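Long-range contact in HepC.19480.a.B1 (Helicobacter pylori, PDB 6MTZ), which is of unknown function but probably acts as a DHH/DHHA1-family phosphoesterase, hydrolysing phosphate esters with bound metal ions: residues D120-F132 and L148-I160. Numbering follows the deposited sequence.
Sequences DTNRCATKIVYEF and LEPLVEMVNSVDI. With EDO (1,2-ethanediol), chain C.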
loop_
_atom_site.group_PDB
_atom_site.type_symbol
_atom_site.label_atom_id
_atom_site.label_comp_id
_atom_site.label_asym_id
_atom_site.label_seq_id
_atom_site.Cartn_x
_atom_site.Cartn_y
_atom_site.Cartn_z
ATOM N N ASP A 120 14.041 4.813 -19.148
ATOM C CA ASP A 120 13.669 4.446 -20.515
ATOM C C ASP A 120 12.183 4.730 -20.682
ATOM O O ASP A 120 11.343 4.024 -20.115
ATOM C CB ASP A 120 13.991 2.977 -20.811
ATOM C CG ASP A 120 13.582 2.549 -22.224
ATOM O OD1 ASP A 120 13.087 3.392 -23.008
ATOM O OD2 ASP A 120 13.752 1.353 -22.556
ATOM N N THR A 121 11.851 5.755 -21.468
ATOM C CA THR A 121 10.463 6.186 -21.598
ATOM C C THR A 121 9.644 5.293 -22.519
ATOM O O THR A 121 8.433 5.505 -22.645
ATOM C CB THR A 121 10.398 7.630 -22.116
ATOM O OG1 THR A 121 10.898 7.684 -23.462
ATOM C CG2 THR A 121 11.226 8.557 -21.237
ATOM N N ASN A 122 10.267 4.317 -23.169
ATOM C CA ASN A 122 9.587 3.495 -24.159
ATOM C C ASN A 122 9.014 2.196 -23.596
ATOM O O ASN A 122 8.396 1.437 -24.350
ATOM C CB ASN A 122 10.548 3.195 -25.304
ATOM C CG ASN A 122 10.966 4.449 -26.032
ATOM O OD1 ASN A 122 10.129 5.299 -26.346
ATOM N ND2 ASN A 122 12.263 4.593 -26.277
ATOM N N ARG A 123 9.206 1.919 -22.309
ATOM C CA ARG A 123 8.717 0.695 -21.686
ATOM C C ARG A 123 8.048 1.043 -20.369
ATOM O O ARG A 123 8.366 2.056 -19.742
ATOM C CB ARG A 123 9.848 -0.316 -21.415
ATOM C CG ARG A 123 10.337 -1.089 -22.643
ATOM C CD ARG A 123 11.523 -1.969 -22.288
ATOM N NE ARG A 123 12.714 -1.173 -21.997
ATOM C CZ ARG A 123 13.771 -1.620 -21.322
ATOM N NH1 ARG A 123 13.791 -2.859 -20.852
ATOM N NH2 ARG A 123 14.810 -0.820 -21.106
ATOM N N CYS A 124 7.126 0.191 -19.946
ATOM C CA CYS A 124 6.595 0.350 -18.609
ATOM C C CYS A 124 7.655 -0.080 -17.604
ATOM O O CYS A 124 8.613 -0.793 -17.935
ATOM C CB CYS A 124 5.317 -0.469 -18.423
ATOM S SG CYS A 124 5.611 -2.256 -18.250
ATOM N N ALA A 125 7.478 0.367 -16.358
ATOM C CA ALA A 125 8.452 0.045 -15.322
ATOM C C ALA A 125 8.536 -1.457 -15.088
ATOM O O ALA A 125 9.630 -1.991 -14.876
ATOM C CB ALA A 125 8.104 0.776 -14.029
ATOM N N THR A 126 7.394 -2.160 -15.136
ATOM C CA THR A 126 7.418 -3.602 -14.907
ATOM C C THR A 126 8.322 -4.320 -15.908
ATOM O O THR A 126 9.083 -5.216 -15.531
ATOM C CB THR A 126 5.999 -4.164 -14.954
ATOM O OG1 THR A 126 5.280 -3.679 -13.820
ATOM C CG2 THR A 126 6.024 -5.684 -14.863
ATOM N N LYS A 127 8.278 -3.923 -17.183
ATOM C CA LYS A 127 9.108 -4.598 -18.173
ATOM C C LYS A 127 10.581 -4.269 -17.963
ATOM O O LYS A 127 11.439 -5.151 -18.078
ATOM C CB LYS A 127 8.661 -4.223 -19.585
ATOM C CG LYS A 127 9.391 -5.007 -20.690
ATOM C CD LYS A 127 8.583 -4.986 -21.998
ATOM C CE LYS A 127 9.222 -5.892 -23.072
ATOM N NZ LYS A 127 8.632 -5.644 -24.426
ATOM N N ILE A 128 10.891 -3.010 -17.637
ATOM C CA ILE A 128 12.260 -2.641 -17.288
ATOM C C ILE A 128 12.762 -3.481 -16.111
ATOM O O ILE A 128 13.859 -4.045 -16.159
ATOM C CB ILE A 128 12.358 -1.133 -16.979
ATOM C CG1 ILE A 128 11.917 -0.288 -18.174
ATOM C CG2 ILE A 128 13.783 -0.772 -16.573
ATOM C CD1 ILE A 128 11.799 1.184 -17.844
ATOM N N VAL A 129 11.969 -3.574 -15.034
ATOM C CA VAL A 129 12.358 -4.406 -13.892
ATOM C C VAL A 129 12.619 -5.836 -14.341
ATOM O O VAL A 129 13.636 -6.442 -13.985
ATOM C CB VAL A 129 11.283 -4.374 -12.790
ATOM C CG1 VAL A 129 11.623 -5.409 -11.696
ATOM C CG2 VAL A 129 11.166 -2.976 -12.198
ATOM N N TYR A 130 11.690 -6.404 -15.115
ATOM C CA TYR A 130 11.819 -7.808 -15.487
ATOM C C TYR A 130 13.116 -8.052 -16.249
ATOM O O TYR A 130 13.870 -8.987 -15.946
ATOM C CB TYR A 130 10.621 -8.278 -16.319
ATOM C CG TYR A 130 10.824 -9.715 -16.759
ATOM C CD1 TYR A 130 10.772 -10.742 -15.837
ATOM C CD2 TYR A 130 11.157 -10.028 -18.083
ATOM C CE1 TYR A 130 10.993 -12.076 -16.223
ATOM C CE2 TYR A 130 11.386 -11.354 -18.485
ATOM C CZ TYR A 130 11.313 -12.369 -17.548
ATOM O OH TYR A 130 11.540 -13.681 -17.916
ATOM N N GLU A 131 13.406 -7.206 -17.230
ATOM C CA GLU A 131 14.588 -7.451 -18.048
ATOM C C GLU A 131 15.863 -7.212 -17.252
ATOM O O GLU A 131 16.842 -7.950 -17.406
ATOM C CB GLU A 131 14.520 -6.608 -19.326
ATOM C CG GLU A 131 13.693 -7.361 -20.393
ATOM C CD GLU A 131 13.054 -6.507 -21.485
ATOM O OE1 GLU A 131 12.283 -7.090 -22.274
ATOM O OE2 GLU A 131 13.302 -5.287 -21.569
ATOM N N PHE A 132 15.852 -6.239 -16.340
ATOM C CA PHE A 132 17.017 -6.037 -15.481
ATOM C C PHE A 132 17.237 -7.228 -14.548
ATOM O O PHE A 132 18.364 -7.711 -14.401
ATOM C CB PHE A 132 16.872 -4.740 -14.675
ATOM C CG PHE A 132 17.927 -4.568 -13.620
ATOM C CD1 PHE A 132 19.194 -4.079 -13.953
ATOM C CD2 PHE A 132 17.660 -4.872 -12.300
ATOM C CE1 PHE A 132 20.164 -3.905 -12.977
ATOM C CE2 PHE A 132 18.637 -4.712 -11.314
ATOM C CZ PHE A 132 19.881 -4.242 -11.650
ATOM N N LEU A 148 4.814 -15.569 -16.615
ATOM C CA LEU A 148 5.325 -14.297 -16.120
ATOM C C LEU A 148 5.645 -13.336 -17.266
ATOM O O LEU A 148 5.296 -12.146 -17.202
ATOM C CB LEU A 148 6.547 -14.536 -15.229
ATOM C CG LEU A 148 7.159 -13.252 -14.658
ATOM C CD1 LEU A 148 6.113 -12.442 -13.890
ATOM C CD2 LEU A 148 8.326 -13.580 -13.762
ATOM N N GLU A 149 6.282 -13.833 -18.341
ATOM C CA GLU A 149 6.613 -12.926 -19.439
ATOM C C GLU A 149 5.358 -12.424 -20.153
ATOM O O GLU A 149 5.292 -11.233 -20.480
ATOM C CB GLU A 149 7.592 -13.579 -20.424
ATOM C CG GLU A 149 8.992 -13.696 -19.826
ATOM C CD GLU A 149 10.021 -14.264 -20.787
ATOM O OE1 GLU A 149 9.666 -14.571 -21.943
ATOM O OE2 GLU A 149 11.194 -14.405 -20.379
ATOM N N PRO A 150 4.344 -13.260 -20.403
ATOM C CA PRO A 150 3.083 -12.704 -20.926
ATOM C C PRO A 150 2.455 -11.668 -20.006
ATOM O O PRO A 150 1.940 -10.643 -20.477
ATOM C CB PRO A 150 2.200 -13.950 -21.067
ATOM C CG PRO A 150 3.184 -15.016 -21.398
ATOM C CD PRO A 150 4.331 -14.730 -20.463
ATOM N N LEU A 151 2.479 -11.910 -18.699
ATOM C CA LEU A 151 1.935 -10.927 -17.765
ATOM C C LEU A 151 2.698 -9.613 -17.857
ATOM O O LEU A 151 2.094 -8.532 -17.862
ATOM C CB LEU A 151 1.960 -11.486 -16.340
ATOM C CG LEU A 151 1.189 -10.734 -15.237
ATOM C CD1 LEU A 151 0.823 -11.675 -14.113
ATOM C CD2 LEU A 151 2.003 -9.588 -14.664
ATOM N N VAL A 152 4.029 -9.686 -17.938
ATOM C CA VAL A 152 4.831 -8.476 -18.070
ATOM C C VAL A 152 4.455 -7.727 -19.339
ATOM O O VAL A 152 4.222 -6.512 -19.316
ATOM C CB VAL A 152 6.328 -8.825 -18.037
ATOM C CG1 VAL A 152 7.156 -7.638 -18.514
ATOM C CG2 VAL A 152 6.718 -9.231 -16.627
ATOM N N GLU A 153 4.374 -8.448 -20.461
ATOM C CA GLU A 153 4.061 -7.812 -21.733
ATOM C C GLU A 153 2.667 -7.184 -21.711
ATOM O O GLU A 153 2.453 -6.098 -22.271
ATOM C CB GLU A 153 4.193 -8.833 -22.866
ATOM C CG GLU A 153 4.131 -8.206 -24.265
ATOM C CD GLU A 153 5.325 -7.284 -24.574
ATOM O OE1 GLU A 153 6.366 -7.345 -23.871
ATOM O OE2 GLU A 153 5.217 -6.490 -25.535
ATOM N N MET A 154 1.713 -7.849 -21.054
ATOM C CA MET A 154 0.365 -7.301 -20.913
ATOM C C MET A 154 0.397 -5.958 -20.195
ATOM O O MET A 154 -0.173 -4.969 -20.671
ATOM C CB MET A 154 -0.524 -8.288 -20.146
ATOM C CG MET A 154 -1.832 -7.641 -19.607
ATOM S SD MET A 154 -2.607 -8.527 -18.228
ATOM C CE MET A 154 -1.679 -7.911 -16.818
ATOM N N VAL A 155 1.065 -5.906 -19.043
ATOM C CA VAL A 155 1.239 -4.635 -18.354
ATOM C C VAL A 155 1.884 -3.616 -19.280
ATOM O O VAL A 155 1.473 -2.448 -19.319
ATOM C CB VAL A 155 2.057 -4.819 -17.062
ATOM C CG1 VAL A 155 2.401 -3.459 -16.454
ATOM C CG2 VAL A 155 1.282 -5.657 -16.059
ATOM N N ASN A 156 2.883 -4.035 -20.057
ATOM C CA ASN A 156 3.547 -3.076 -20.942
ATOM C C ASN A 156 2.560 -2.502 -21.952
ATOM O O ASN A 156 2.499 -1.281 -22.149
ATOM C CB ASN A 156 4.737 -3.718 -21.660
ATOM C CG ASN A 156 5.657 -2.670 -22.305
ATOM O OD1 ASN A 156 6.379 -1.947 -21.611
ATOM N ND2 ASN A 156 5.598 -2.560 -23.621
ATOM N N SER A 157 1.739 -3.366 -22.567
ATOM C CA SER A 157 0.850 -2.904 -23.628
ATOM C C SER A 157 -0.143 -1.864 -23.119
ATOM O O SER A 157 -0.418 -0.873 -23.803
ATOM C CB SER A 157 0.101 -4.087 -24.251
ATOM O OG SER A 157 0.979 -4.988 -24.892
ATOM N N VAL A 158 -0.706 -2.072 -21.932
ATOM C CA VAL A 158 -1.717 -1.117 -21.484
ATOM C C VAL A 158 -1.053 0.140 -20.937
ATOM O O VAL A 158 -1.588 1.249 -21.087
ATOM C CB VAL A 158 -2.687 -1.754 -20.465
ATOM C CG1 VAL A 158 -1.978 -2.158 -19.186
ATOM C CG2 VAL A 158 -3.831 -0.806 -20.140
ATOM N N ASP A 159 0.129 0.004 -20.342
ATOM C CA ASP A 159 0.801 1.166 -19.777
ATOM C C ASP A 159 1.225 2.149 -20.862
ATOM O O ASP A 159 1.130 3.367 -20.668
ATOM C CB ASP A 159 2.001 0.724 -18.943
ATOM C CG ASP A 159 2.671 1.883 -18.226
ATOM O OD1 ASP A 159 3.614 2.474 -18.800
ATOM O OD2 ASP A 159 2.239 2.209 -17.096
ATOM N N ILE A 160 1.694 1.647 -22.012
ATOM C CA ILE A 160 2.023 2.521 -23.130
ATOM C C ILE A 160 0.847 2.731 -24.075
ATOM O O ILE A 160 1.005 3.406 -25.099
ATOM C CB ILE A 160 3.230 1.992 -23.938
ATOM C CG1 ILE A 160 2.863 0.732 -24.726
ATOM C CG2 ILE A 160 4.411 1.736 -23.025
ATOM C CD1 ILE A 160 4.009 0.206 -25.588
HETATM C C1 EDO C . 8.257 -10.046 -21.547
HETATM O O1 EDO C . 7.625 -9.633 -22.766
HETATM C C2 EDO C . 9.246 -8.976 -21.083
HETATM O O2 EDO C . 10.589 -9.324 -21.437
HETATM O O HOH W 1 7.542 -0.859 -25.093
#
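K127 reaches across to helix 148-159, passing V152 and N156 to end at E153. Its chain leaves anti to the backbone N (chi1 -174°) and stays extended. CB lies 3.9 Å from V152 CG1, CG lies near both that methyl and C2 of a bound ethanediol, and CD sits 3.7 Å from N156 CG. CE comes close to E153 OE1, the two chains crossing at a slant, and NZ closes a salt bridge of 2.9 Å to the syn lone pair of E153 OE1. The bent chain of E153 brings this oxygen over, where it also accepts from the ethanediol O1; the diol, probably from the crystallisation liquor, donates through O2 to E131.

The axes of 125-132 and 148-159 approach to 8.5 Å and run roughly antiparallel, at 146°. Where helix 125-136 starts, the amide of C124 donates to N156 OD1 at 2.8 Å, almost straight (175°). C124 SG, as N-cap, accepts from K127 N at 3.3 Å and rests on V155 CG1. On the N156 amide's other arm, ND2 donates to a water that in turn donates to N122 O. Farther along, V152 CG2 packs against T126 CG2 and Y130 CB, while L148 CD2 approaches the Y130 ring obliquely at CE1. Y130 OH donates to the anti lone pair of E149 OE2 at 2.6 Å, with carboxylate and ring nearly perpendicular.

D20, which accepts from the amides of A125 and T126, lies close to D159; D159 also touches H103, and its OD1 lies 3.4 Å from C124 CB. D20, D159 and H103 probably belong to the metal site, as in DHH relatives. Bonded at both arms, the N156 amide is fixed in orientation and holds the start of helix 125-136 beside D159.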